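Local coordinates for protein myosin-I heavy chain (Dictyostelium discoideum, PDB 5EJR) that is an actin-based motor with ATPase activity that takes part in adhesion and the early steps of phagocytosis, at residues I214-A224 with I235-I245. Sequence-based numbering, arbitrary orientation.
Sequences IRFIDQSTKLA and ITDTVCRQYGI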
loop_
_atom_site.group_PDB
_atom_site.type_symbol
_atom_site.label_atom_id
_atom_site.label_comp_id
_atom_site.label_asym_id
_atom_site.label_seq_id
_atom_site.Cartn_x
_atom_site.Cartn_y
_atom_site.Cartn_z
ATOM N N ILE A 214 -7.169 6.130 -8.839
ATOM C CA ILE A 214 -7.009 4.714 -9.209
ATOM C C ILE A 214 -7.231 4.514 -10.712
ATOM O O ILE A 214 -8.294 4.860 -11.240
ATOM C CB ILE A 214 -7.861 3.726 -8.357
ATOM C CG1 ILE A 214 -7.861 4.072 -6.831
ATOM C CG2 ILE A 214 -7.442 2.262 -8.620
ATOM C CD1 ILE A 214 -6.548 3.936 -6.079
ATOM N N ARG A 215 -6.233 3.922 -11.389
ATOM C CA ARG A 215 -6.305 3.673 -12.823
ATOM C C ARG A 215 -6.922 2.324 -13.137
ATOM O O ARG A 215 -6.884 1.402 -12.308
ATOM C CB ARG A 215 -4.925 3.789 -13.467
ATOM C CG ARG A 215 -4.259 5.137 -13.231
ATOM C CD ARG A 215 -3.182 5.400 -14.249
ATOM N NE ARG A 215 -2.109 6.224 -13.697
ATOM C CZ ARG A 215 -0.979 6.512 -14.337
ATOM N NH1 ARG A 215 -0.770 6.059 -15.568
ATOM N NH2 ARG A 215 -0.052 7.259 -13.753
ATOM N N PHE A 216 -7.501 2.210 -14.339
ATOM C CA PHE A 216 -8.056 0.967 -14.861
ATOM C C PHE A 216 -7.219 0.631 -16.081
ATOM O O PHE A 216 -6.440 1.465 -16.527
ATOM C CB PHE A 216 -9.549 1.102 -15.212
ATOM C CG PHE A 216 -10.438 1.068 -13.995
ATOM C CD1 PHE A 216 -10.601 2.200 -13.198
ATOM C CD2 PHE A 216 -11.139 -0.085 -13.655
ATOM C CE1 PHE A 216 -11.407 2.157 -12.045
ATOM C CE2 PHE A 216 -11.955 -0.121 -12.515
ATOM C CZ PHE A 216 -12.068 0.995 -11.710
ATOM N N ILE A 217 -7.362 -0.585 -16.604
ATOM C CA ILE A 217 -6.611 -1.100 -17.751
ATOM C C ILE A 217 -6.787 -0.240 -19.034
ATOM O O ILE A 217 -5.877 -0.192 -19.855
ATOM C CB ILE A 217 -6.969 -2.611 -17.968
ATOM C CG1 ILE A 217 -5.982 -3.327 -18.931
ATOM C CG2 ILE A 217 -8.422 -2.805 -18.396
ATOM C CD1 ILE A 217 -4.691 -3.792 -18.283
ATOM N N ASP A 218 -7.932 0.449 -19.183
ATOM C CA ASP A 218 -8.203 1.278 -20.363
ATOM C C ASP A 218 -7.525 2.651 -20.277
ATOM O O ASP A 218 -7.654 3.459 -21.199
ATOM C CB ASP A 218 -9.726 1.383 -20.642
ATOM C CG ASP A 218 -10.581 2.127 -19.616
ATOM O OD1 ASP A 218 -10.057 2.480 -18.539
ATOM O OD2 ASP A 218 -11.784 2.318 -19.878
ATOM N N GLN A 219 -6.782 2.891 -19.165
ATOM C CA GLN A 219 -6.036 4.111 -18.827
ATOM C C GLN A 219 -6.953 5.207 -18.256
ATOM O O GLN A 219 -6.476 6.292 -17.907
ATOM C CB GLN A 219 -5.154 4.619 -19.991
ATOM C CG GLN A 219 -4.054 3.654 -20.405
ATOM C CD GLN A 219 -3.430 4.066 -21.716
ATOM O OE1 GLN A 219 -3.829 3.605 -22.793
ATOM N NE2 GLN A 219 -2.445 4.957 -21.661
ATOM N N SER A 220 -8.256 4.894 -18.086
ATOM C CA SER A 220 -9.211 5.805 -17.459
ATOM C C SER A 220 -8.959 5.738 -15.957
ATOM O O SER A 220 -8.309 4.806 -15.488
ATOM C CB SER A 220 -10.653 5.441 -17.815
ATOM O OG SER A 220 -11.190 4.424 -16.984
ATOM N N THR A 221 -9.440 6.724 -15.210
ATOM C CA THR A 221 -9.190 6.834 -13.771
ATOM C C THR A 221 -10.488 7.067 -13.015
ATOM O O THR A 221 -11.494 7.452 -13.619
ATOM C CB THR A 221 -8.168 7.981 -13.529
ATOM O OG1 THR A 221 -7.124 7.918 -14.501
ATOM C CG2 THR A 221 -7.526 7.925 -12.178
ATOM N N LYS A 222 -10.467 6.811 -11.695
ATOM C CA LYS A 222 -11.555 7.054 -10.750
ATOM C C LYS A 222 -10.964 7.596 -9.453
ATOM O O LYS A 222 -9.842 7.238 -9.072
ATOM C CB LYS A 222 -12.414 5.794 -10.478
ATOM C CG LYS A 222 -13.360 5.397 -11.618
ATOM C CD LYS A 222 -14.607 6.273 -11.693
ATOM C CE LYS A 222 -15.396 6.056 -12.959
ATOM N NZ LYS A 222 -16.660 6.844 -12.955
ATOM N N LEU A 223 -11.691 8.502 -8.808
ATOM C CA LEU A 223 -11.248 9.078 -7.557
ATOM C C LEU A 223 -11.989 8.364 -6.457
ATOM O O LEU A 223 -13.219 8.352 -6.452
ATOM C CB LEU A 223 -11.482 10.606 -7.519
ATOM C CG LEU A 223 -10.681 11.439 -8.531
ATOM C CD1 LEU A 223 -11.141 12.882 -8.526
ATOM C CD2 LEU A 223 -9.189 11.373 -8.262
ATOM N N ALA A 224 -11.243 7.694 -5.572
ATOM C CA ALA A 224 -11.830 6.944 -4.469
ATOM C C ALA A 224 -11.704 7.697 -3.159
ATOM O O ALA A 224 -10.629 8.206 -2.858
ATOM C CB ALA A 224 -11.131 5.601 -4.341
ATOM N N ILE A 235 -11.032 0.299 -0.940
ATOM C CA ILE A 235 -10.885 1.147 -2.124
ATOM C C ILE A 235 -11.168 0.374 -3.408
ATOM O O ILE A 235 -11.695 0.975 -4.336
ATOM C CB ILE A 235 -9.601 1.983 -2.284
ATOM C CG1 ILE A 235 -8.333 1.135 -2.143
ATOM C CG2 ILE A 235 -9.576 3.218 -1.379
ATOM C CD1 ILE A 235 -7.287 1.525 -3.171
ATOM N N THR A 236 -10.786 -0.937 -3.486
ATOM C CA THR A 236 -11.078 -1.752 -4.674
ATOM C C THR A 236 -12.603 -1.801 -4.837
ATOM O O THR A 236 -13.100 -1.579 -5.935
ATOM C CB THR A 236 -10.485 -3.183 -4.566
ATOM O OG1 THR A 236 -9.071 -3.116 -4.352
ATOM C CG2 THR A 236 -10.742 -4.002 -5.820
ATOM N N ASP A 237 -13.332 -2.037 -3.737
ATOM C CA ASP A 237 -14.795 -2.099 -3.735
ATOM C C ASP A 237 -15.458 -0.814 -4.231
ATOM O O ASP A 237 -16.357 -0.872 -5.079
ATOM C CB ASP A 237 -15.303 -2.472 -2.344
ATOM C CG ASP A 237 -15.097 -3.928 -2.003
ATOM O OD1 ASP A 237 -14.348 -4.615 -2.742
ATOM O OD2 ASP A 237 -15.672 -4.385 -0.990
ATOM N N THR A 238 -14.977 0.344 -3.749
ATOM C CA THR A 238 -15.536 1.641 -4.125
ATOM C C THR A 238 -15.238 1.991 -5.584
ATOM O O THR A 238 -16.174 2.317 -6.309
ATOM C CB THR A 238 -15.113 2.767 -3.134
ATOM O OG1 THR A 238 -13.733 3.111 -3.318
ATOM C CG2 THR A 238 -15.375 2.401 -1.674
ATOM N N VAL A 239 -13.966 1.902 -6.039
ATOM C CA VAL A 239 -13.685 2.256 -7.445
ATOM C C VAL A 239 -14.395 1.340 -8.423
ATOM O O VAL A 239 -14.771 1.786 -9.496
ATOM C CB VAL A 239 -12.214 2.435 -7.867
ATOM C CG1 VAL A 239 -11.641 3.740 -7.365
ATOM C CG2 VAL A 239 -11.344 1.221 -7.512
ATOM N N CYS A 240 -14.535 0.053 -8.071
ATOM C CA CYS A 240 -15.199 -0.918 -8.934
ATOM C C CYS A 240 -16.682 -0.614 -9.069
ATOM O O CYS A 240 -17.199 -0.700 -10.172
ATOM C CB CYS A 240 -14.919 -2.348 -8.485
ATOM S SG CYS A 240 -13.228 -2.892 -8.867
ATOM N N ARG A 241 -17.340 -0.188 -7.961
ATOM C CA ARG A 241 -18.740 0.256 -7.944
ATOM C C ARG A 241 -18.905 1.522 -8.802
ATOM O O ARG A 241 -19.851 1.600 -9.583
ATOM C CB ARG A 241 -19.221 0.534 -6.520
ATOM C CG ARG A 241 -19.859 -0.657 -5.840
ATOM C CD ARG A 241 -20.029 -0.442 -4.343
ATOM N NE ARG A 241 -20.352 -1.691 -3.641
ATOM C CZ ARG A 241 -19.466 -2.630 -3.307
ATOM N NH1 ARG A 241 -18.188 -2.487 -3.620
ATOM N NH2 ARG A 241 -19.860 -3.727 -2.677
ATOM N N GLN A 242 -17.965 2.481 -8.687
ATOM C CA GLN A 242 -17.953 3.717 -9.487
ATOM C C GLN A 242 -17.837 3.409 -10.985
ATOM O O GLN A 242 -18.523 4.019 -11.801
ATOM C CB GLN A 242 -16.782 4.613 -9.067
ATOM C CG GLN A 242 -17.074 5.453 -7.839
ATOM C CD GLN A 242 -15.925 6.371 -7.530
ATOM O OE1 GLN A 242 -15.685 7.373 -8.222
ATOM N NE2 GLN A 242 -15.182 6.043 -6.492
ATOM N N TYR A 243 -16.964 2.462 -11.345
ATOM C CA TYR A 243 -16.785 2.051 -12.738
ATOM C C TYR A 243 -18.026 1.369 -13.321
ATOM O O TYR A 243 -18.234 1.414 -14.526
ATOM C CB TYR A 243 -15.556 1.144 -12.860
ATOM C CG TYR A 243 -14.999 1.092 -14.262
ATOM C CD1 TYR A 243 -14.107 2.059 -14.713
ATOM C CD2 TYR A 243 -15.347 0.066 -15.135
ATOM C CE1 TYR A 243 -13.594 2.021 -16.004
ATOM C CE2 TYR A 243 -14.862 0.032 -16.441
ATOM C CZ TYR A 243 -13.971 1.004 -16.867
ATOM O OH TYR A 243 -13.422 0.939 -18.122
ATOM N N GLY A 244 -18.846 0.765 -12.464
ATOM C CA GLY A 244 -20.061 0.087 -12.885
ATOM C C GLY A 244 -19.981 -1.431 -12.853
ATOM O O GLY A 244 -20.860 -2.084 -13.411
ATOM N N ILE A 245 -18.936 -2.021 -12.203
ATOM C CA ILE A 245 -18.802 -3.480 -12.095
ATOM C C ILE A 245 -19.928 -3.921 -11.134
ATOM O O ILE A 245 -20.151 -3.236 -10.133
ATOM C CB ILE A 245 -17.377 -3.846 -11.571
ATOM C CG1 ILE A 245 -16.278 -3.450 -12.601
ATOM C CG2 ILE A 245 -17.269 -5.333 -11.157
ATOM C CD1 ILE A 245 -14.871 -3.271 -12.021
HETATM O O HOH W 1 -14.245 9.404 -9.577
#
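Phe216 and Tyr243 lie face to face, ring centroids 4.2 Å apart and planes 20° from parallel, joining a β-hairpin to the last turn of a helix. This is the ubiquitin-like lobe of the FERM domain in the myosin VII tail: the hairpin of strands 211-215 and 221-225 packs on helix 232-243. The stack is offset: Tyr243 CD1 sits over the centre of the Phe216 ring, whereas Phe216 CD2 lies toward the rim of the tyrosine. The Tyr243 ring, carried away from its own backbone N by a chi1 of -159°, runs out beside the hairpin loop, where its OH donates to Asp218 OD2 at 2.8 Å, arriving from above the carboxylate plane. The other oxygen, OD1, takes both Ser220 N, in an Asx turn, and Ser220 OG, which fixes the carboxylate's rotation. A leucine at Tyr243 would probably cost Phe216 its stacking partner and leave Asp218 OD2 without this donor. Ile318 and Leu322 of helix 317-332 also touch Tyr243, so the neighbouring lobe closes on the same spot. Further up the helix, Val239 packs against both strands, its CG1 meeting Ala224 CB at 3.6 Å and also touching Lys222 CB and Ile214 CG1. Beyond it, Ile214 CD1 meets Ile235 CD1, the two side chains crossing at about a right angle. Gly244, with positive phi, is the C-prime residue of the Schellman motif that ends the helix, and Ile245 CD1 beyond it lies at the edge of the Phe216 ring. On the outer flank Gln242 reaches the backbone of Leu223 directly and through a water: NE2 donates to Leu223 O at 3.0 Å, from above the carbonyl plane, and OE1 accepts at 2.8 Å from a water that itself accepts from Leu223 N.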